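Local coordinates for pyridoxal kinase (Lactobacillus plantarum, PDB 3H74), which probably catalyses the ATP-dependent phosphorylation of pyridoxal to pyridoxal 5'-phosphate, as a member of the ribokinase-like superfamily, at residues Q130-A135 / Q167-T172; P140-A145 / A176-V181. All blocks are in the same frame, centred on the assembly; numbering follows the deposited sequence.

Interaction 1 (Q130-A135 / Q167-T172); sequences QLIQQA and QAQLKT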
loop_
_atom_site.group_PDB
_atom_site.type_symbol
_atom_site.label_atom_id
_atom_site.label_comp_id
_atom_site.label_asym_id
_atom_site.label_seq_id
_atom_site.Cartn_x
_atom_site.Cartn_y
_atom_site.Cartn_z
ATOM N N GLN A 130 5.762 -10.157 -10.875
ATOM C CA GLN A 130 7.160 -10.408 -10.492
ATOM C C GLN A 130 7.552 -9.717 -9.167
ATOM O O GLN A 130 8.148 -10.279 -8.351
ATOM C CB GLN A 130 8.125 -9.950 -11.590
ATOM C CG GLN A 130 7.586 -8.734 -12.269
ATOM C CD GLN A 130 8.608 -7.710 -12.870
ATOM O OE1 GLN A 130 9.074 -7.938 -14.037
ATOM N NE2 GLN A 130 8.911 -6.598 -12.107
ATOM N N LEU A 131 7.144 -8.470 -9.041
ATOM C CA LEU A 131 7.466 -7.676 -7.856
ATOM C C LEU A 131 6.848 -8.260 -6.573
ATOM O O LEU A 131 7.455 -8.204 -5.590
ATOM C CB LEU A 131 7.000 -6.216 -8.066
ATOM C CG LEU A 131 7.164 -5.258 -6.885
ATOM C CD1 LEU A 131 8.643 -5.181 -6.472
ATOM C CD2 LEU A 131 6.663 -3.884 -7.316
ATOM N N ILE A 132 5.646 -8.808 -6.661
ATOM C CA ILE A 132 4.988 -9.361 -5.474
ATOM C C ILE A 132 5.518 -10.730 -5.045
ATOM O O ILE A 132 5.192 -11.202 -3.961
ATOM C CB ILE A 132 3.442 -9.446 -5.635
ATOM C CG1 ILE A 132 3.049 -10.460 -6.722
ATOM C CG2 ILE A 132 2.844 -8.040 -5.844
ATOM C CD1 ILE A 132 1.556 -10.716 -6.830
ATOM N N GLN A 133 6.329 -11.363 -5.895
ATOM C CA GLN A 133 6.685 -12.778 -5.713
ATOM C C GLN A 133 7.392 -13.102 -4.392
ATOM O O GLN A 133 7.245 -14.211 -3.869
ATOM C CB GLN A 133 7.464 -13.322 -6.924
ATOM C CG GLN A 133 8.928 -12.885 -7.033
ATOM C CD GLN A 133 9.460 -12.884 -8.471
ATOM O OE1 GLN A 133 8.792 -13.339 -9.405
ATOM N NE2 GLN A 133 10.666 -12.349 -8.649
ATOM N N GLN A 134 8.137 -12.148 -3.842
ATOM C CA GLN A 134 8.809 -12.378 -2.560
ATOM C C GLN A 134 8.220 -11.569 -1.397
ATOM O O GLN A 134 8.771 -11.556 -0.295
ATOM C CB GLN A 134 10.327 -12.174 -2.684
ATOM C CG GLN A 134 11.023 -13.256 -3.527
ATOM C CD GLN A 134 10.927 -14.654 -2.917
ATOM O OE1 GLN A 134 11.285 -14.865 -1.756
ATOM N NE2 GLN A 134 10.451 -15.616 -3.706
ATOM N N ALA A 135 7.088 -10.911 -1.640
ATOM C CA ALA A 135 6.430 -10.131 -0.594
ATOM C C ALA A 135 5.887 -11.044 0.495
ATOM O O ALA A 135 5.405 -12.144 0.208
ATOM C CB ALA A 135 5.297 -9.312 -1.181
ATOM N N GLN A 167 -2.661 -16.373 -3.510
ATOM C CA GLN A 167 -1.582 -16.670 -2.574
ATOM C C GLN A 167 -0.550 -17.652 -3.126
ATOM O O GLN A 167 0.611 -17.624 -2.722
ATOM C CB GLN A 167 -2.139 -17.131 -1.233
ATOM C CG GLN A 167 -1.169 -17.016 -0.066
ATOM C CD GLN A 167 -1.911 -16.906 1.212
ATOM O OE1 GLN A 167 -2.562 -15.893 1.470
ATOM N NE2 GLN A 167 -1.844 -17.954 2.027
ATOM N N ALA A 168 -0.962 -18.494 -4.065
ATOM C CA ALA A 168 -0.032 -19.447 -4.670
ATOM C C ALA A 168 1.004 -18.757 -5.569
ATOM O O ALA A 168 2.034 -19.348 -5.889
ATOM C CB ALA A 168 -0.784 -20.526 -5.421
ATOM N N GLN A 169 0.725 -17.506 -5.950
ATOM C CA GLN A 169 1.656 -16.637 -6.687
ATOM C C GLN A 169 2.608 -15.900 -5.768
ATOM O O GLN A 169 3.304 -14.965 -6.190
ATOM C CB GLN A 169 0.893 -15.538 -7.384
ATOM C CG GLN A 169 0.110 -15.917 -8.588
ATOM C CD GLN A 169 -0.367 -14.680 -9.307
ATOM O OE1 GLN A 169 0.282 -13.628 -9.248
ATOM N NE2 GLN A 169 -1.501 -14.784 -9.977
ATOM N N LEU A 170 2.569 -16.262 -4.499
ATOM C CA LEU A 170 3.440 -15.674 -3.514
ATOM C C LEU A 170 4.351 -16.774 -2.998
ATOM O O LEU A 170 4.043 -17.969 -3.149
ATOM C CB LEU A 170 2.607 -15.056 -2.384
ATOM C CG LEU A 170 1.546 -14.000 -2.757
ATOM C CD1 LEU A 170 0.784 -13.530 -1.520
ATOM C CD2 LEU A 170 2.138 -12.790 -3.506
ATOM N N LYS A 171 5.476 -16.382 -2.414
ATOM C CA LYS A 171 6.371 -17.329 -1.762
ATOM C C LYS A 171 5.638 -18.081 -0.647
ATOM O O LYS A 171 4.571 -17.654 -0.188
ATOM C CB LYS A 171 7.587 -16.601 -1.189
ATOM C CG LYS A 171 7.250 -15.682 -0.025
ATOM C CD LYS A 171 8.477 -15.018 0.536
ATOM C CE LYS A 171 8.105 -14.168 1.727
ATOM N NZ LYS A 171 9.284 -13.430 2.240
ATOM N N THR A 172 6.214 -19.200 -0.221
ATOM C CA THR A 172 5.635 -20.002 0.848
ATOM C C THR A 172 5.505 -19.163 2.125
ATOM O O THR A 172 6.440 -18.464 2.510
ATOM C CB THR A 172 6.491 -21.264 1.126
ATOM O OG1 THR A 172 6.852 -21.883 -0.117
ATOM C CG2 THR A 172 5.728 -22.256 1.998
HETATM O O HOH W 1 5.312 -13.471 -2.129
#
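Lys-171 lies across Gln-134, its aliphatic chain crossing the glutamine side chain at about a right angle, with CD 3.6 Å from Gln-134 OE1. CG sits between the backbone N and the carbonyl carbon of Lys-171 (chi1 68°), and beyond it the chain is fully extended; a lysine suits this place because its methylenes pass beside Gln-134 O and Ala-135 O and carry the ammonium group on to Asp-136. NZ makes a weak hydrogen bond to Gln-134 O at 3.2 Å and has its stronger partner in the salt bridge to Asp-136. At the other end of the residue, the single N-H of Lys-171 is shared between a weak, bent bond to Gln-133 O (129° at the hydrogen) and water 1, which accepts from it at 2.9 Å from Lys-171 N. The same water lies within hydrogen-bonding distance of Ala-135 O (2.7 Å) and Ile-132 O, with more acceptors about it than it has protons, and so links the two loops.

These loops follow helices 122-131 and 159-167 of the ribokinase-like alpha/beta fold and lead into the neighbouring parallel strands 137-138 and 175-176. On the inner, buried side, which suits branched apolar side chains, Leu-170 CD2 packs 4.0 Å from Ile-132 CD1 and 3.5 Å from Ile-132 O; both side chains rest on Ile-138, and Ile-132 also reaches Val-106. A type I turn from Gln-167 to Leu-170 presents the leucine, while Gln-169 NE2 is held by Leu-148 O.

Interaction 2 (P140-A145 / A176-V181); sequences PNTTEA and AVITDV. With SO4 (sulfate ion), chain B.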
loop_
_atom_site.group_PDB
_atom_site.type_symbol
_atom_site.label_atom_id
_atom_site.label_comp_id
_atom_site.label_asym_id
_atom_site.label_seq_id
_atom_site.Cartn_x
_atom_site.Cartn_y
_atom_site.Cartn_z
ATOM N N PRO A 140 -3.898 -6.052 -2.386
ATOM C CA PRO A 140 -4.732 -5.686 -3.521
ATOM C C PRO A 140 -6.145 -5.311 -3.095
ATOM O O PRO A 140 -6.667 -5.845 -2.109
ATOM C CB PRO A 140 -4.786 -6.988 -4.333
ATOM C CG PRO A 140 -4.616 -8.061 -3.300
ATOM C CD PRO A 140 -3.572 -7.496 -2.395
ATOM N N ASN A 141 -6.765 -4.417 -3.851
ATOM C CA ASN A 141 -8.210 -4.280 -3.799
ATOM C C ASN A 141 -8.832 -5.371 -4.686
ATOM O O ASN A 141 -8.119 -6.228 -5.224
ATOM C CB ASN A 141 -8.658 -2.851 -4.167
ATOM C CG ASN A 141 -8.315 -2.470 -5.597
ATOM O OD1 ASN A 141 -8.236 -3.325 -6.476
ATOM N ND2 ASN A 141 -8.126 -1.174 -5.847
ATOM N N THR A 142 -10.150 -5.339 -4.834
ATOM C CA THR A 142 -10.871 -6.399 -5.535
ATOM C C THR A 142 -10.559 -6.404 -7.038
ATOM O O THR A 142 -10.497 -7.465 -7.663
ATOM C CB THR A 142 -12.388 -6.298 -5.229
ATOM O OG1 THR A 142 -12.619 -6.718 -3.881
ATOM C CG2 THR A 142 -13.208 -7.173 -6.144
ATOM N N THR A 143 -10.335 -5.219 -7.605
ATOM C CA THR A 143 -9.924 -5.094 -9.003
ATOM C C THR A 143 -8.536 -5.705 -9.216
ATOM O O THR A 143 -8.307 -6.482 -10.151
ATOM C CB THR A 143 -9.916 -3.614 -9.454
ATOM O OG1 THR A 143 -11.230 -3.065 -9.311
ATOM C CG2 THR A 143 -9.488 -3.477 -10.902
ATOM N N GLU A 144 -7.612 -5.350 -8.332
ATOM C CA GLU A 144 -6.236 -5.815 -8.414
ATOM C C GLU A 144 -6.117 -7.317 -8.179
ATOM O O GLU A 144 -5.302 -7.980 -8.808
ATOM C CB GLU A 144 -5.372 -5.022 -7.442
ATOM C CG GLU A 144 -5.213 -3.585 -7.916
ATOM C CD GLU A 144 -4.972 -2.565 -6.818
ATOM O OE1 GLU A 144 -5.038 -2.907 -5.614
ATOM O OE2 GLU A 144 -4.730 -1.399 -7.199
ATOM N N ALA A 145 -6.937 -7.856 -7.283
ATOM C CA ALA A 145 -6.937 -9.301 -7.033
ATOM C C ALA A 145 -7.234 -10.079 -8.317
ATOM O O ALA A 145 -6.538 -11.044 -8.651
ATOM C CB ALA A 145 -7.939 -9.650 -5.959
ATOM N N ALA A 176 -1.918 -13.041 0.993
ATOM C CA ALA A 176 -2.692 -12.159 0.136
ATOM C C ALA A 176 -3.858 -11.602 0.956
ATOM O O ALA A 176 -4.640 -12.355 1.542
ATOM C CB ALA A 176 -3.199 -12.918 -1.077
ATOM N N VAL A 177 -3.957 -10.282 1.020
ATOM C CA VAL A 177 -5.022 -9.626 1.764
ATOM C C VAL A 177 -5.789 -8.702 0.827
ATOM O O VAL A 177 -5.215 -7.733 0.319
ATOM C CB VAL A 177 -4.446 -8.797 2.941
ATOM C CG1 VAL A 177 -5.567 -8.139 3.728
ATOM C CG2 VAL A 177 -3.577 -9.652 3.843
ATOM N N ILE A 178 -7.066 -8.986 0.585
ATOM C CA ILE A 178 -7.903 -8.090 -0.214
ATOM C C ILE A 178 -8.509 -7.041 0.715
ATOM O O ILE A 178 -9.079 -7.393 1.737
ATOM C CB ILE A 178 -8.992 -8.854 -1.012
ATOM C CG1 ILE A 178 -8.332 -9.840 -1.977
ATOM C CG2 ILE A 178 -9.884 -7.876 -1.771
ATOM C CD1 ILE A 178 -9.309 -10.758 -2.711
ATOM N N THR A 179 -8.390 -5.762 0.356
ATOM C CA THR A 179 -8.599 -4.662 1.323
ATOM C C THR A 179 -9.949 -3.921 1.303
ATOM O O THR A 179 -10.199 -3.068 2.159
ATOM C CB THR A 179 -7.483 -3.602 1.189
ATOM O OG1 THR A 179 -7.509 -3.066 -0.136
ATOM C CG2 THR A 179 -6.106 -4.215 1.486
ATOM N N ASP A 180 -10.812 -4.246 0.348
ATOM C CA ASP A 180 -12.063 -3.500 0.148
ATOM C C ASP A 180 -13.277 -4.420 0.166
ATOM O O ASP A 180 -14.298 -4.139 -0.476
ATOM C CB ASP A 180 -12.011 -2.727 -1.177
ATOM C CG ASP A 180 -11.865 -3.641 -2.392
ATOM O OD1 ASP A 180 -11.694 -4.863 -2.205
ATOM O OD2 ASP A 180 -11.925 -3.140 -3.536
ATOM N N VAL A 181 -13.165 -5.523 0.888
ATOM C CA VAL A 181 -14.249 -6.488 0.941
ATOM C C VAL A 181 -15.378 -5.917 1.787
ATOM O O VAL A 181 -15.162 -5.502 2.926
ATOM C CB VAL A 181 -13.776 -7.843 1.509
ATOM C CG1 VAL A 181 -14.947 -8.807 1.664
ATOM C CG2 VAL A 181 -12.723 -8.463 0.606
HETATM S S SO4 B . -7.188 1.409 -2.988
HETATM O O1 SO4 B . -5.899 0.967 -3.521
HETATM O O2 SO4 B . -8.276 0.659 -3.614
HETATM O O3 SO4 B . -7.222 1.253 -1.534
HETATM O O4 SO4 B . -7.374 2.827 -3.316
HETATM O O HOH W 2 -11.465 -2.547 -6.686
#
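The side chains of Thr-142 and Asp-180 cross at about a right angle where helix 142-149 begins, a helix start built as a capping box in this ribokinase-like fold. The carboxylate of Asp-180 faces the first turn with both oxygens: OD2 takes the Thr-142 N-H in an almost straight bond (3.1 Å, 172°), and OD1 receives the hydroxyl of Thr-142 OG1 at 2.7 Å. Each donor comes from the syn side, a little under 30° out of the carboxylate plane. Threonine fits because its OG1 lies beside its own backbone N (chi1 -72°), which lets one residue offer two donors to one carboxylate; the acid's negative charge near the helix N terminus is probably favourable.

Asn-141 is the N-cap. Its OD1 accepts from Glu-144 N, nearly along the C=O axis, and Glu-144 OE1 returns the bond by accepting from Asn-141 N at 2.9 Å. Glu-144 OE2 is taken up by the backbone N of Leu-110 and Gly-111, tying the box to that loop.

Beside the polar pair, Ile-178 turns its branches to different neighbours: CG2 lies against Thr-142 OG1, whereas CD1 packs 3.7 Å from Ala-145 CB, a methyl small enough to let the isoleucine sit close to the helix. Pro-140 O accepts from Thr-179 N and also meets the CA-H of Ile-178. Asn-141 ND2 donates to Gly-111 O and, in a nearly straight hydrogen bond of 2.9 Å, to O2 of a sulfate probably from the crystallisation liquor.

From the N terminus, the chain first passes 130-135, runs through strand 137-138 and enters 140-145 at the next helix. It continues through helix 159-167 to 167-172, where interaction 1 closes its loop, then through strand 175-176 to 176-181, where interaction 2 closes the second. The segments alternate, so the two loops cross. Interaction 1 joins the loops leading into the last two parallel strands, and interaction 2 joins the chain leaving them, where helix 142-149 meets the start of the small antiparallel sheet. With centres about 15 Å apart, they touch through Leu-170 CD1 packing on Ala-176 N and a probable hydrogen bond from that nitrogen to Gln-167 OE1.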